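Local structure of acetylornithine aminotransferase (Aquifex aeolicus, 2EH6) at residues L60-N65 and S269-P275; K119-F123 and V165-D170; G219-F224 and L292-R296. The protein catalyses the pyridoxal-phosphate-dependent transfer of an amino group from N(2)-acetyl-L-ornithine to 2-oxoglutarate, a step of arginine biosynthesis, working as a homodimer. All coordinates share one frame. Residue numbers count along the deposited sequence, not the author numbering.

In the fold
Contacts 1 and 3 are largely buried, whereas contact 2 lies partly open on the flank of the large-domain sheet that holds strand 119-123; none touches another, with nearest atoms about 16 to 19 Å apart. Contacts 1 and 3 share helix 275-308: Asn274 of segment 269-275 caps its start, and residues 292-296 form a turn further along it. The chemistry follows the location. Contact 1, at the dimer interface, is rich in loop carbonyls, a buried amide and a water, and reaches a cofactor phosphate. Contact 2 is mainly apolar packing of strand 119-123 under a crossover connection, with a salt bridge at one end. Contact 3 sets a glycine-bearing turn against the helix, joined by an arginine.

Contact 1. Residues L60-N65 and S269-P275; sequences LLHVSN and STFGGNP. With PLP (pyridoxal-5'-phosphate), chain D.
Thr270 binds a cofactor that sits in the other subunit's active site: its N (3.0 Å) and OG1 (2.7 Å) both donate to PLP O2P, while Gly95 and Thr96 of the second subunit hold the same cofactor. Neither segment is regular. They run in opposite directions, with CA atoms of Leu61 and Pro275 5.8 Å apart, His62 and Asn274 5.2 Å, Ser64 and Thr270 5.9 Å. A cofactor phosphate site built from both subunits, as around Thr270, is characteristic of class-III, fold type I aminotransferases. Phe271-Asn274 make a type II turn, with Gly273 at positive phi. Asn65 (chi1 m) sends ND2 to Gly272 O at 3.0 Å and, weakly, to Ser269 O at 3.0 Å; its OD1 accepts from Gln72. A water bridges Asn65 N (2.7 Å) and Thr270 O (3.1 Å). The His62 ring (chi1 t) brings CE1 within 3.2 Å of Thr270 O, its NE2 bonding Gly36 of the second subunit. Asn274, OD1 on Ala277 N, N-caps helix 275-308; Pro275 CD lies 3.3 Å from Leu61 O.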
loop_
_atom_site.group_PDB
_atom_site.type_symbol
_atom_site.label_atom_id
_atom_site.label_comp_id
_atom_site.label_asym_id
_atom_site.label_seq_id
_atom_site.Cartn_x
_atom_site.Cartn_y
_atom_site.Cartn_z
ATOM N N LEU A 60 15.673 -12.364 -5.654
ATOM C CA LEU A 60 14.458 -12.538 -4.873
ATOM C C LEU A 60 13.612 -11.270 -4.848
ATOM O O LEU A 60 14.113 -10.187 -4.550
ATOM C CB LEU A 60 14.864 -12.910 -3.445
ATOM C CG LEU A 60 13.857 -13.495 -2.473
ATOM C CD1 LEU A 60 13.315 -14.798 -3.039
ATOM C CD2 LEU A 60 14.546 -13.737 -1.122
ATOM N N LEU A 61 12.324 -11.406 -5.144
ATOM C CA LEU A 61 11.429 -10.255 -5.140
ATOM C C LEU A 61 10.578 -10.170 -3.873
ATOM O O LEU A 61 10.348 -9.084 -3.333
ATOM C CB LEU A 61 10.482 -10.320 -6.341
ATOM C CG LEU A 61 11.053 -10.155 -7.753
ATOM C CD1 LEU A 61 9.928 -10.333 -8.767
ATOM C CD2 LEU A 61 11.693 -8.787 -7.898
ATOM N N HIS A 62 10.119 -11.327 -3.413
ATOM C CA HIS A 62 9.153 -11.441 -2.323
ATOM C C HIS A 62 9.194 -12.825 -1.664
ATOM O O HIS A 62 9.223 -13.855 -2.324
ATOM C CB HIS A 62 7.759 -11.177 -2.893
ATOM C CG HIS A 62 6.720 -11.459 -1.838
ATOM N ND1 HIS A 62 6.341 -10.551 -0.905
ATOM C CD2 HIS A 62 5.985 -12.633 -1.641
ATOM C CE1 HIS A 62 5.395 -11.165 -0.165
ATOM N NE2 HIS A 62 5.163 -12.412 -0.583
ATOM N N VAL A 63 9.223 -12.872 -0.316
ATOM C CA VAL A 63 9.021 -14.158 0.369
ATOM C C VAL A 63 7.872 -14.120 1.404
ATOM O O VAL A 63 7.376 -15.141 1.856
ATOM C CB VAL A 63 10.336 -14.532 1.068
ATOM C CG1 VAL A 63 11.474 -14.619 0.050
ATOM C CG2 VAL A 63 10.671 -13.491 2.116
ATOM N N SER A 64 7.478 -12.877 1.785
ATOM C CA SER A 64 6.489 -12.629 2.861
ATOM C C SER A 64 7.107 -12.633 4.257
ATOM O O SER A 64 8.174 -13.171 4.510
ATOM C CB SER A 64 5.324 -13.618 2.823
ATOM O OG SER A 64 5.639 -14.752 3.623
ATOM N N ASN A 65 6.366 -11.993 5.187
ATOM C CA ASN A 65 6.811 -11.951 6.576
ATOM C C ASN A 65 6.476 -13.234 7.352
ATOM O O ASN A 65 6.437 -13.248 8.578
ATOM C CB ASN A 65 6.167 -10.739 7.249
ATOM C CG ASN A 65 6.723 -9.475 6.639
ATOM O OD1 ASN A 65 7.916 -9.191 6.701
ATOM N ND2 ASN A 65 5.814 -8.697 6.026
ATOM N N SER A 269 1.472 -6.865 6.869
ATOM C CA SER A 269 1.352 -6.462 5.469
ATOM C C SER A 269 1.957 -7.574 4.618
ATOM O O SER A 269 3.042 -8.069 4.921
ATOM C CB SER A 269 2.120 -5.156 5.231
ATOM O OG SER A 269 2.106 -4.791 3.863
ATOM N N THR A 270 1.259 -7.979 3.562
ATOM C CA THR A 270 1.776 -9.042 2.713
ATOM C C THR A 270 3.042 -8.595 1.974
ATOM O O THR A 270 4.072 -9.272 2.039
ATOM C CB THR A 270 0.725 -9.510 1.675
ATOM O OG1 THR A 270 -0.437 -10.011 2.353
ATOM C CG2 THR A 270 1.301 -10.620 0.803
ATOM N N PHE A 271 2.970 -7.457 1.287
ATOM C CA PHE A 271 4.117 -6.944 0.524
ATOM C C PHE A 271 5.125 -6.155 1.361
ATOM O O PHE A 271 6.256 -5.906 0.921
ATOM C CB PHE A 271 3.651 -6.016 -0.601
ATOM C CG PHE A 271 2.784 -6.673 -1.636
ATOM C CD1 PHE A 271 3.167 -7.865 -2.243
ATOM C CD2 PHE A 271 1.604 -6.061 -2.048
ATOM C CE1 PHE A 271 2.386 -8.434 -3.252
ATOM C CE2 PHE A 271 0.816 -6.623 -3.055
ATOM C CZ PHE A 271 1.206 -7.806 -3.655
ATOM N N GLY A 272 4.713 -5.745 2.555
ATOM C CA GLY A 272 5.590 -4.952 3.396
ATOM C C GLY A 272 6.956 -5.545 3.689
ATOM O O GLY A 272 7.061 -6.702 4.103
ATOM N N GLY A 273 8.002 -4.751 3.462
ATOM C CA GLY A 273 9.358 -5.201 3.744
ATOM C C GLY A 273 9.946 -6.240 2.808
ATOM O O GLY A 273 10.858 -6.980 3.183
ATOM N N ASN A 274 9.435 -6.299 1.586
ATOM C CA ASN A 274 9.939 -7.253 0.615
ATOM C C ASN A 274 11.390 -6.847 0.298
ATOM O O ASN A 274 11.773 -5.694 0.479
ATOM C CB ASN A 274 9.052 -7.218 -0.634
ATOM C CG ASN A 274 9.135 -5.906 -1.358
ATOM O OD1 ASN A 274 10.117 -5.637 -2.051
ATOM N ND2 ASN A 274 8.113 -5.064 -1.193
ATOM N N PRO A 275 12.215 -7.792 -0.173
ATOM C CA PRO A 275 13.616 -7.480 -0.485
ATOM C C PRO A 275 13.883 -6.419 -1.558
ATOM O O PRO A 275 14.932 -5.780 -1.541
ATOM C CB PRO A 275 14.207 -8.849 -0.842
ATOM C CG PRO A 275 13.021 -9.614 -1.360
ATOM C CD PRO A 275 11.929 -9.219 -0.397
HETATM N N1 PLP D . -7.911 -9.527 1.291
HETATM C C2 PLP D . -7.729 -10.844 1.086
HETATM C C2A PLP D . -8.889 -11.703 0.655
HETATM C C3 PLP D . -6.457 -11.427 1.271
HETATM O O3 PLP D . -6.264 -12.761 1.063
HETATM C C4 PLP D . -5.370 -10.592 1.679
HETATM C C4A PLP D . -4.026 -11.201 1.860
HETATM C C5 PLP D . -5.620 -9.176 1.893
HETATM C C6 PLP D . -6.917 -8.693 1.681
HETATM C C5A PLP D . -4.516 -8.237 2.333
HETATM O O4P PLP D . -3.653 -7.978 1.230
HETATM P P PLP D . -2.466 -6.982 1.702
HETATM O O1P PLP D . -2.992 -5.684 2.155
HETATM O O2P PLP D . -1.618 -7.663 2.891
HETATM O O3P PLP D . -1.516 -6.750 0.424
HETATM O O HOH W 1 3.916 -11.249 4.467
#

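Contact 2. Residues K119-F123 and V165-D170; sequences KFISF and VYKLLD
The Ile121 side chain, led by CD1, fills a hollow where the chain leaves helix 162-166. In the middle of the extended strand 119-123, Ile121 points its CA-to-CB bond toward the other segment, and chi1 m with chi2 t carries CD1 into that hollow. The floor is mostly backbone: Ile121 CD1 lies 3.6 Å from Leu168 C, 3.6 Å from Leu169 N and 3.8 Å from Val165 O. The walls are side chains, with Ile121 CD1 3.8 Å from both Leu168 CB and Leu169 CB and 4.4 Å from Val165 CG1. The hollow is lined by a tight turn, in which Leu168 N donates to Val165 O at 3.1 Å and Leu169 N to Tyr166 O at 3.2 Å.

The segments run in opposite directions, with CA atoms of Ile121 and Leu168 7.1 Å apart and of Lys119 and Asp170 8.8 Å apart, and no hydrogen bond joins them. At the C-terminal end of the strand, Phe123 (chi1 m) presents its ring edge to Val165, Phe123 CE1 lying 3.9 Å from Val165 CG2. At the other end Lys119, extended after an m chi1, reaches out to place NZ 3.5 Å from Asp170 OD2 in a long salt bridge; Asp170 OD1 accepts from Glu172 N.

Strand 119-123 lies between strands 154-157 and 173-178, all parallel, and helix 162-166 connects those two neighbours. The helix and its exit therefore pass over the intervening strand, a beta-alpha-beta crossover of the large-domain sheet of fold type I PLP enzymes.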
loop_
_atom_site.group_PDB
_atom_site.type_symbol
_atom_site.label_atom_id
_atom_site.label_comp_id
_atom_site.label_asym_id
_atom_site.label_seq_id
_atom_site.Cartn_x
_atom_site.Cartn_y
_atom_site.Cartn_z
ATOM N N LYS A 119 -8.905 9.025 20.797
ATOM C CA LYS A 119 -9.119 10.159 19.908
ATOM C C LYS A 119 -7.804 10.732 19.398
ATOM O O LYS A 119 -6.748 10.541 19.995
ATOM C CB LYS A 119 -9.894 11.269 20.623
ATOM C CG LYS A 119 -11.261 10.858 21.142
ATOM C CD LYS A 119 -11.981 12.052 21.765
ATOM C CE LYS A 119 -13.324 11.640 22.345
ATOM N NZ LYS A 119 -14.040 12.807 22.926
ATOM N N PHE A 120 -7.883 11.447 18.287
ATOM C CA PHE A 120 -6.703 12.057 17.701
ATOM C C PHE A 120 -7.020 13.466 17.268
ATOM O O PHE A 120 -8.137 13.766 16.839
ATOM C CB PHE A 120 -6.235 11.262 16.477
ATOM C CG PHE A 120 -5.712 9.902 16.801
ATOM C CD1 PHE A 120 -4.388 9.723 17.178
ATOM C CD2 PHE A 120 -6.550 8.797 16.748
ATOM C CE1 PHE A 120 -3.903 8.457 17.499
ATOM C CE2 PHE A 120 -6.079 7.533 17.068
ATOM C CZ PHE A 120 -4.752 7.361 17.443
ATOM N N ILE A 121 -6.029 14.330 17.401
ATOM C CA ILE A 121 -6.155 15.707 16.980
ATOM C C ILE A 121 -5.183 15.868 15.821
ATOM O O ILE A 121 -3.993 15.608 15.974
ATOM C CB ILE A 121 -5.741 16.691 18.092
ATOM C CG1 ILE A 121 -6.724 16.600 19.265
ATOM C CG2 ILE A 121 -5.684 18.115 17.529
ATOM C CD1 ILE A 121 -6.360 17.493 20.442
ATOM N N SER A 122 -5.692 16.254 14.660
ATOM C CA SER A 122 -4.829 16.485 13.510
ATOM C C SER A 122 -5.068 17.940 13.133
ATOM O O SER A 122 -5.732 18.664 13.875
ATOM C CB SER A 122 -5.168 15.539 12.351
ATOM O OG SER A 122 -6.500 15.707 11.912
ATOM N N PHE A 123 -4.554 18.375 11.990
ATOM C CA PHE A 123 -4.711 19.771 11.611
ATOM C C PHE A 123 -5.387 20.054 10.280
ATOM O O PHE A 123 -5.391 19.219 9.372
ATOM C CB PHE A 123 -3.339 20.442 11.640
ATOM C CG PHE A 123 -2.740 20.514 13.011
ATOM C CD1 PHE A 123 -3.038 21.577 13.860
ATOM C CD2 PHE A 123 -1.908 19.503 13.473
ATOM C CE1 PHE A 123 -2.516 21.631 15.152
ATOM C CE2 PHE A 123 -1.383 19.548 14.764
ATOM C CZ PHE A 123 -1.689 20.616 15.603
ATOM N N VAL A 165 -5.646 23.708 19.766
ATOM C CA VAL A 165 -5.282 22.363 20.190
ATOM C C VAL A 165 -5.877 22.085 21.574
ATOM O O VAL A 165 -6.454 21.025 21.808
ATOM C CB VAL A 165 -3.744 22.186 20.252
ATOM C CG1 VAL A 165 -3.398 20.772 20.687
ATOM C CG2 VAL A 165 -3.131 22.483 18.890
ATOM N N TYR A 166 -5.742 23.041 22.488
ATOM C CA TYR A 166 -6.280 22.877 23.835
ATOM C C TYR A 166 -7.795 22.682 23.816
ATOM O O TYR A 166 -8.330 21.860 24.558
ATOM C CB TYR A 166 -5.949 24.094 24.702
ATOM C CG TYR A 166 -4.480 24.279 24.997
ATOM C CD1 TYR A 166 -3.761 23.316 25.709
ATOM C CD2 TYR A 166 -3.811 25.428 24.582
ATOM C CE1 TYR A 166 -2.411 23.498 26.001
ATOM C CE2 TYR A 166 -2.461 25.619 24.868
ATOM C CZ TYR A 166 -1.769 24.654 25.577
ATOM O OH TYR A 166 -0.436 24.853 25.861
ATOM N N LYS A 167 -8.486 23.434 22.968
ATOM C CA LYS A 167 -9.938 23.334 22.886
ATOM C C LYS A 167 -10.418 21.951 22.447
ATOM O O LYS A 167 -11.599 21.627 22.590
ATOM C CB LYS A 167 -10.485 24.384 21.917
ATOM C CG LYS A 167 -10.098 25.812 22.262
ATOM N N LEU A 168 -9.507 21.137 21.921
ATOM C CA LEU A 168 -9.871 19.805 21.446
ATOM C C LEU A 168 -9.240 18.676 22.249
ATOM O O LEU A 168 -9.636 17.518 22.111
ATOM C CB LEU A 168 -9.476 19.652 19.970
ATOM C CG LEU A 168 -10.094 20.623 18.956
ATOM C CD1 LEU A 168 -9.404 20.465 17.611
ATOM C CD2 LEU A 168 -11.585 20.358 18.825
ATOM N N LEU A 169 -8.266 19.002 23.089
ATOM C CA LEU A 169 -7.593 17.973 23.869
ATOM C C LEU A 169 -8.278 17.648 25.196
ATOM O O LEU A 169 -8.559 18.538 25.998
ATOM C CB LEU A 169 -6.137 18.380 24.115
ATOM C CG LEU A 169 -5.158 17.279 24.543
ATOM C CD1 LEU A 169 -3.736 17.753 24.308
ATOM C CD2 LEU A 169 -5.369 16.912 26.008
ATOM N N ASP A 170 -8.555 16.365 25.407
ATOM C CA ASP A 170 -9.178 15.896 26.639
ATOM C C ASP A 170 -8.425 14.654 27.096
ATOM O O ASP A 170 -7.405 14.302 26.505
ATOM C CB ASP A 170 -10.664 15.581 26.431
ATOM C CG ASP A 170 -10.909 14.603 25.302
ATOM O OD1 ASP A 170 -10.343 13.492 25.332
ATOM O OD2 ASP A 170 -11.681 14.946 24.384
#

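Contact 3. Residues G219-F224 and L292-R296; sequences GRTGEF and LPHVR
A type I beta turn, Gly219-Gly222, docks here on a turn of helix 275-308, the long helix that in fold type I aminotransferases links the large cofactor-binding domain to the C-terminal one. Gly219 opens the turn at positive phi, and its N donates to Phe224 O at 2.9 Å, joining the two ends of the segment. Gly219 CA rests 3.7 Å from Leu292 CD2 and Gly219 O 3.4 Å from Val295 CG1; a CB would crowd the leucine methyl. Arg220 turns away from the helix, and its guanidinium bonds the carbonyls of Leu319 and Pro355. Gly222 closes the turn, its N 3.0 Å from Gly219 O. At its phi/psi of 110/-20 a CB would jam against the preceding carbonyl O, and it would also meet Arg296 CG, for Gly222 CA lies 4.7 Å from Arg296 CA. Val295, pointing toward the loop, sets CG1 3.7 Å from Gly222 N. Glu223 starts away from the helix but curls back (chi1 m, chi2 m). Phe224 N lies 3.9 Å from Leu292 CD1, and the Phe224 ring meets that of His82. On the helix, Arg296 N bonds Leu292 O at 3.0 Å. The Arg296 side chain reaches across to the loop, so that NH1 donates to Gly222 O at 2.8 Å and forms a salt bridge with Glu223 OE2 at 3.3 Å.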
loop_
_atom_site.group_PDB
_atom_site.type_symbol
_atom_site.label_atom_id
_atom_site.label_comp_id
_atom_site.label_asym_id
_atom_site.label_seq_id
_atom_site.Cartn_x
_atom_site.Cartn_y
_atom_site.Cartn_z
ATOM N N GLY A 219 15.657 13.349 4.071
ATOM C CA GLY A 219 16.421 14.449 3.498
ATOM C C GLY A 219 15.745 15.585 2.747
ATOM O O GLY A 219 16.385 16.604 2.470
ATOM N N ARG A 220 14.468 15.432 2.419
ATOM C CA ARG A 220 13.746 16.456 1.666
ATOM C C ARG A 220 13.923 17.898 2.157
ATOM O O ARG A 220 14.014 18.820 1.346
ATOM C CB ARG A 220 12.250 16.104 1.617
ATOM C CG ARG A 220 11.352 17.170 0.994
ATOM C CD ARG A 220 11.790 17.559 -0.418
ATOM N NE ARG A 220 11.792 16.438 -1.351
ATOM C CZ ARG A 220 12.180 16.538 -2.622
ATOM N NH1 ARG A 220 12.586 17.705 -3.095
ATOM N NH2 ARG A 220 12.182 15.472 -3.411
ATOM N N THR A 221 13.979 18.104 3.471
ATOM C CA THR A 221 14.118 19.460 3.998
ATOM C C THR A 221 15.533 19.872 4.430
ATOM O O THR A 221 15.716 20.953 4.991
ATOM C CB THR A 221 13.168 19.696 5.196
ATOM O OG1 THR A 221 13.624 18.942 6.326
ATOM C CG2 THR A 221 11.751 19.270 4.841
ATOM N N GLY A 222 16.530 19.034 4.170
ATOM C CA GLY A 222 17.884 19.396 4.561
ATOM C C GLY A 222 18.423 18.553 5.704
ATOM O O GLY A 222 19.633 18.480 5.915
ATOM N N GLU A 223 17.518 17.932 6.453
ATOM C CA GLU A 223 17.888 17.055 7.560
ATOM C C GLU A 223 17.271 15.704 7.232
ATOM O O GLU A 223 16.278 15.644 6.507
ATOM C CB GLU A 223 17.319 17.573 8.883
ATOM C CG GLU A 223 17.928 18.879 9.378
ATOM C CD GLU A 223 19.435 18.796 9.550
ATOM O OE1 GLU A 223 19.926 17.742 10.010
ATOM O OE2 GLU A 223 20.125 19.789 9.238
ATOM N N PHE A 224 17.846 14.624 7.749
ATOM C CA PHE A 224 17.301 13.308 7.456
ATOM C C PHE A 224 15.799 13.292 7.753
ATOM O O PHE A 224 14.998 12.896 6.906
ATOM C CB PHE A 224 18.007 12.230 8.269
ATOM C CG PHE A 224 17.839 10.859 7.696
ATOM C CD1 PHE A 224 18.596 10.457 6.599
ATOM C CD2 PHE A 224 16.882 9.991 8.207
ATOM C CE1 PHE A 224 18.398 9.208 6.016
ATOM C CE2 PHE A 224 16.675 8.742 7.631
ATOM C CZ PHE A 224 17.433 8.349 6.534
ATOM N N LEU A 292 22.782 15.419 2.339
ATOM C CA LEU A 292 22.214 16.412 3.244
ATOM C C LEU A 292 22.849 17.802 3.141
ATOM O O LEU A 292 22.145 18.801 2.961
ATOM C CB LEU A 292 22.261 15.895 4.689
ATOM C CG LEU A 292 21.414 14.638 4.947
ATOM C CD1 LEU A 292 21.458 14.273 6.429
ATOM C CD2 LEU A 292 19.966 14.893 4.510
ATOM N N PRO A 293 24.185 17.891 3.252
ATOM C CA PRO A 293 24.804 19.217 3.152
ATOM C C PRO A 293 24.461 19.875 1.810
ATOM O O PRO A 293 24.190 21.076 1.749
ATOM C CB PRO A 293 26.293 18.910 3.286
ATOM C CG PRO A 293 26.307 17.679 4.149
ATOM C CD PRO A 293 25.193 16.860 3.549
ATOM N N HIS A 294 24.464 19.081 0.741
ATOM C CA HIS A 294 24.144 19.594 -0.590
ATOM C C HIS A 294 22.698 20.067 -0.669
ATOM O O HIS A 294 22.415 21.127 -1.229
ATOM C CB HIS A 294 24.381 18.523 -1.653
ATOM C CG HIS A 294 25.826 18.218 -1.890
ATOM N ND1 HIS A 294 26.246 17.280 -2.810
ATOM C CD2 HIS A 294 26.948 18.720 -1.325
ATOM C CE1 HIS A 294 27.565 17.216 -2.799
ATOM N NE2 HIS A 294 28.016 18.080 -1.906
ATOM N N VAL A 295 21.785 19.273 -0.120
ATOM C CA VAL A 295 20.372 19.633 -0.117
ATOM C C VAL A 295 20.203 21.003 0.532
ATOM O O VAL A 295 19.509 21.871 0.005
ATOM C CB VAL A 295 19.539 18.592 0.665
ATOM C CG1 VAL A 295 18.105 19.065 0.808
ATOM C CG2 VAL A 295 19.589 17.252 -0.056
ATOM N N ARG A 296 20.850 21.190 1.678
ATOM C CA ARG A 296 20.771 22.452 2.404
ATOM C C ARG A 296 21.298 23.631 1.594
ATOM O O ARG A 296 20.659 24.682 1.542
ATOM C CB ARG A 296 21.547 22.360 3.726
ATOM C CG ARG A 296 20.881 21.490 4.792
ATOM C CD ARG A 296 21.527 21.699 6.164
ATOM N NE ARG A 296 22.882 21.158 6.242
ATOM C CZ ARG A 296 23.173 19.900 6.567
ATOM N NH1 ARG A 296 22.204 19.041 6.847
ATOM N NH2 ARG A 296 24.438 19.503 6.624
#